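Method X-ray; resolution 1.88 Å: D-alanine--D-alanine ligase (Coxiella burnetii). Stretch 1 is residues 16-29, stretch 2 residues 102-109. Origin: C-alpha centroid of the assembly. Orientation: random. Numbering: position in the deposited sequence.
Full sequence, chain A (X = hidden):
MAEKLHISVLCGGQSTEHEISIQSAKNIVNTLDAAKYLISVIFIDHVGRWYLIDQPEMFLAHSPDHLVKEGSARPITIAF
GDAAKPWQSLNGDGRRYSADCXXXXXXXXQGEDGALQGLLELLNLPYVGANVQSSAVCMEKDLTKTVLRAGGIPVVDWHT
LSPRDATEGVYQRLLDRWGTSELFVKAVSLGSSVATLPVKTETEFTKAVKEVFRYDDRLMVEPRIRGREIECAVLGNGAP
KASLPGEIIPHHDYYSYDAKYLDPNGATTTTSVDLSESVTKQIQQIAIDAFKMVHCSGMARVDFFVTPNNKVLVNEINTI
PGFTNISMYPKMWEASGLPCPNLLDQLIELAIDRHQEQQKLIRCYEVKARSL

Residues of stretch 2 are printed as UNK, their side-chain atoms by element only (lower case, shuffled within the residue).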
# COMPACT_ATOMS: atom_id res chain seq x y z
N THR A 16 6.61 17.55 1.97
CA THR A 16 7.14 18.62 2.79
C THR A 16 8.49 18.24 3.41
O THR A 16 9.19 19.08 3.96
CB THR A 16 6.15 19.05 3.88
OG1 THR A 16 6.66 20.19 4.58
CG2 THR A 16 5.91 17.91 4.85
N GLU A 17 8.86 16.96 3.31
CA GLU A 17 10.16 16.53 3.81
C GLU A 17 11.20 16.48 2.68
O GLU A 17 12.25 15.86 2.82
CB GLU A 17 10.09 15.18 4.52
CG GLU A 17 9.53 15.26 5.93
CD GLU A 17 8.03 15.16 5.97
OE1 GLU A 17 7.48 14.20 5.39
OE2 GLU A 17 7.38 16.04 6.59
N HIS A 18 10.90 17.16 1.58
CA HIS A 18 11.76 17.22 0.40
C HIS A 18 13.22 17.51 0.75
O HIS A 18 14.12 16.79 0.34
CB HIS A 18 11.21 18.30 -0.54
CG HIS A 18 11.88 18.36 -1.87
ND1 HIS A 18 13.05 19.07 -2.09
CD2 HIS A 18 11.52 17.87 -3.08
CE1 HIS A 18 13.39 18.99 -3.36
NE2 HIS A 18 12.47 18.26 -3.99
N GLU A 19 13.45 18.57 1.52
CA GLU A 19 14.83 18.94 1.84
C GLU A 19 15.56 17.94 2.75
O GLU A 19 16.74 17.68 2.58
CB GLU A 19 14.90 20.37 2.39
CG GLU A 19 14.53 21.44 1.36
CD GLU A 19 15.54 21.54 0.20
OE1 GLU A 19 16.71 21.12 0.39
OE2 GLU A 19 15.15 22.04 -0.89
N ILE A 20 14.85 17.37 3.72
CA ILE A 20 15.44 16.31 4.53
C ILE A 20 15.78 15.09 3.66
O ILE A 20 16.80 14.43 3.85
CB ILE A 20 14.48 15.87 5.65
CG1 ILE A 20 13.98 17.08 6.45
CG2 ILE A 20 15.15 14.85 6.57
CD1 ILE A 20 12.90 16.74 7.46
N SER A 21 14.92 14.80 2.69
CA SER A 21 15.14 13.70 1.76
C SER A 21 16.48 13.85 1.04
O SER A 21 17.27 12.89 0.90
CB SER A 21 13.99 13.62 0.76
OG SER A 21 14.31 12.76 -0.31
N ILE A 22 16.73 15.06 0.55
CA ILE A 22 17.98 15.34 -0.13
C ILE A 22 19.15 15.13 0.81
O ILE A 22 20.17 14.55 0.42
CB ILE A 22 18.00 16.78 -0.67
CG1 ILE A 22 16.97 16.93 -1.80
CG2 ILE A 22 19.41 17.14 -1.16
CD1 ILE A 22 16.48 18.35 -1.99
N GLN A 23 19.04 15.62 2.05
CA GLN A 23 20.13 15.44 3.01
C GLN A 23 20.35 13.96 3.37
O GLN A 23 21.48 13.52 3.52
CB GLN A 23 19.95 16.29 4.27
CG GLN A 23 20.08 17.79 4.01
CD GLN A 23 21.32 18.13 3.18
OE1 GLN A 23 21.23 18.77 2.13
NE2 GLN A 23 22.49 17.70 3.66
N SER A 24 19.26 13.20 3.51
CA SER A 24 19.37 11.75 3.69
C SER A 24 20.10 11.12 2.51
O SER A 24 21.03 10.34 2.68
CB SER A 24 17.97 11.12 3.87
OG SER A 24 17.37 11.60 5.05
N ALA A 25 19.66 11.47 1.30
CA ALA A 25 20.25 10.91 0.10
C ALA A 25 21.73 11.26 -0.01
O ALA A 25 22.53 10.44 -0.45
CB ALA A 25 19.52 11.38 -1.13
N LYS A 26 22.10 12.47 0.40
CA LYS A 26 23.50 12.86 0.32
C LYS A 26 24.35 11.99 1.24
O LYS A 26 25.43 11.56 0.87
CB LYS A 26 23.68 14.33 0.64
CG LYS A 26 23.19 15.26 -0.45
CD LYS A 26 23.42 16.70 -0.05
CE LYS A 26 22.99 17.66 -1.14
NZ LYS A 26 24.15 18.18 -1.90
N ASN A 27 23.86 11.73 2.44
CA ASN A 27 24.62 10.90 3.36
C ASN A 27 24.77 9.50 2.81
O ASN A 27 25.84 8.91 2.85
CB ASN A 27 23.93 10.83 4.72
CG ASN A 27 24.73 10.05 5.73
OD1 ASN A 27 25.95 10.19 5.82
ND2 ASN A 27 24.06 9.19 6.49
N ILE A 28 23.68 8.96 2.29
CA ILE A 28 23.70 7.63 1.72
C ILE A 28 24.68 7.59 0.55
O ILE A 28 25.51 6.69 0.45
CB ILE A 28 22.30 7.22 1.27
CG1 ILE A 28 21.43 6.93 2.50
CG2 ILE A 28 22.36 6.00 0.33
CD1 ILE A 28 19.96 6.79 2.20
N VAL A 29 24.59 8.58 -0.33
CA VAL A 29 25.47 8.62 -1.51
C VAL A 29 26.93 8.75 -1.08
O VAL A 29 27.82 8.13 -1.64
CB VAL A 29 25.08 9.75 -2.47
CG1 VAL A 29 26.21 10.05 -3.44
CG2 VAL A 29 23.80 9.35 -3.22
N UNK A 102 17.12 -0.07 -6.01
CA UNK A 102 16.72 1.31 -5.78
C UNK A 102 16.65 1.57 -4.29
O UNK A 102 16.20 0.73 -3.53
c UNK A 102 15.48 1.44 -7.97
c UNK A 102 15.36 1.61 -6.45
c UNK A 102 14.87 2.98 -6.08
N UNK A 103 17.13 2.74 -3.88
CA UNK A 103 17.09 3.12 -2.49
C UNK A 103 16.10 4.27 -2.40
O UNK A 103 16.46 5.41 -2.65
c UNK A 103 18.29 3.46 1.71
c UNK A 103 18.80 3.26 -0.62
c UNK A 103 19.39 2.69 2.02
c UNK A 103 19.90 2.48 -0.29
c UNK A 103 18.00 3.73 0.40
c UNK A 103 20.19 2.20 1.02
c UNK A 103 18.48 3.56 -2.05
N UNK A 104 14.83 3.97 -2.08
CA UNK A 104 13.85 5.04 -2.02
C UNK A 104 14.18 5.87 -0.78
O UNK A 104 14.25 5.33 0.33
c UNK A 104 12.51 4.29 -1.83
c UNK A 104 12.83 2.84 -1.93
c UNK A 104 14.28 2.68 -1.65
N UNK A 105 14.43 7.16 -0.96
CA UNK A 105 14.81 7.97 0.18
C UNK A 105 14.00 9.24 0.14
O UNK A 105 14.50 10.32 0.46
c UNK A 105 16.48 6.34 2.73
s UNK A 105 16.21 8.09 3.07
c UNK A 105 16.32 8.22 0.23
c UNK A 105 16.83 8.84 1.53
N UNK A 106 12.76 9.09 -0.28
CA UNK A 106 11.78 10.16 -0.19
C UNK A 106 10.97 9.95 1.09
O UNK A 106 10.31 8.92 1.25
c UNK A 106 11.63 10.49 -2.67
c UNK A 106 9.71 11.14 -1.20
c UNK A 106 10.85 10.16 -1.41
N UNK A 107 11.04 10.92 2.00
CA UNK A 107 10.28 10.86 3.25
C UNK A 107 8.87 11.38 3.05
O UNK A 107 8.63 12.29 2.26
c UNK A 107 10.96 11.68 4.36
n UNK A 107 14.62 11.47 4.61
c UNK A 107 14.25 10.27 5.00
c UNK A 107 12.43 11.41 4.52
c UNK A 107 13.50 12.21 4.30
n UNK A 107 12.93 10.21 4.96
N UNK A 108 7.93 10.80 3.80
CA UNK A 108 6.55 11.25 3.80
C UNK A 108 5.77 10.93 2.54
O UNK A 108 5.92 9.86 1.94
N UNK A 109 4.92 11.87 2.16
CA UNK A 109 4.08 11.72 0.98
C UNK A 109 4.86 11.19 -0.22
O UNK A 109 6.00 11.59 -0.47
c UNK A 109 3.38 13.04 0.64
c UNK A 109 2.51 12.90 -0.59
o UNK A 109 2.56 13.43 1.74
O HOH W 1 3.93 15.98 2.58

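Position 102 carries three side-chain carbons, one bonded to the backbone and bearing the other two. This beta-branched, all-carbon pattern is valine, and Val 102 stays out of reach of stretch 1.

Position 103 has seven carbons, one leading into a six-membered ring without heteroatoms or a hydroxyl: Phe 103. Ile 28 CD1 lies over one face of this ring, 4.2 Å from the centroid and 28° off the normal, a CH-pi contact; the closest atoms are Ile 28 CD1 and Phe 103 CE2 at 3.8 Å.

At position 104 three carbons close a ring onto the backbone N, which only proline does. Pro 104 makes no contact with the helix.

Position 105 shows an unbranched chain of two carbons, a sulfur and a terminal carbon, the signature of methionine. Met 105 has chi1 t and both chi2 and chi3 p; its CG is 3.5 Å from Ser 24 CB, and its CE is 3.5 Å from Ile 28 CD1. Its backbone O accepts a 2.6 Å hydrogen bond from Ser 21 OG.

Position 106 again has one carbon carrying two more, so it is valine. The CA-to-CB bond of Val 106 points away from stretch 1, although its CA comes within 3.6 Å of Ser 21 OG.

Position 107 bears one carbon and a five-membered ring of three carbons and two nitrogens: histidine. His 107 NE2 and Ser 24 OG are hydrogen-bonded at 2.8 Å, with OG near the ring plane, as an in-plane nitrogen requires. Ser 21 CA approaches CD2 of His 107 to 3.4 Å, and Glu 17 CB lies 3.6 Å from His 107 CB.

Position 108 has no side-chain atoms and is glycine. Its phi of 72° favours glycine, and an ideal CB would fall 2.2 Å from Glu 17 OE1, a clash; the actual Gly 108 CA sits 3.5 Å from that oxygen.

Position 109 has one carbon carrying an oxygen and a carbon: threonine. Thr 109 OG1 reaches stretch 1 through a water, 3.0 Å from OG1 and 3.2 Å from Thr 16 N, whose hydrogen the water accepts.

The contact buries 443 Å², both sides summed. Helical spacing brings Ser 21, Ser 24 and Ile 28 to stretch 2: the serines supply two polar links, to a backbone carbonyl and an imidazole, while Ile 28 packs against Phe 103 and Met 105. At the N-cap, Glu 17 meets His 107 and the side-chain-free Gly 108.

Stretch 2, residues 102-109: VFPMVHGT
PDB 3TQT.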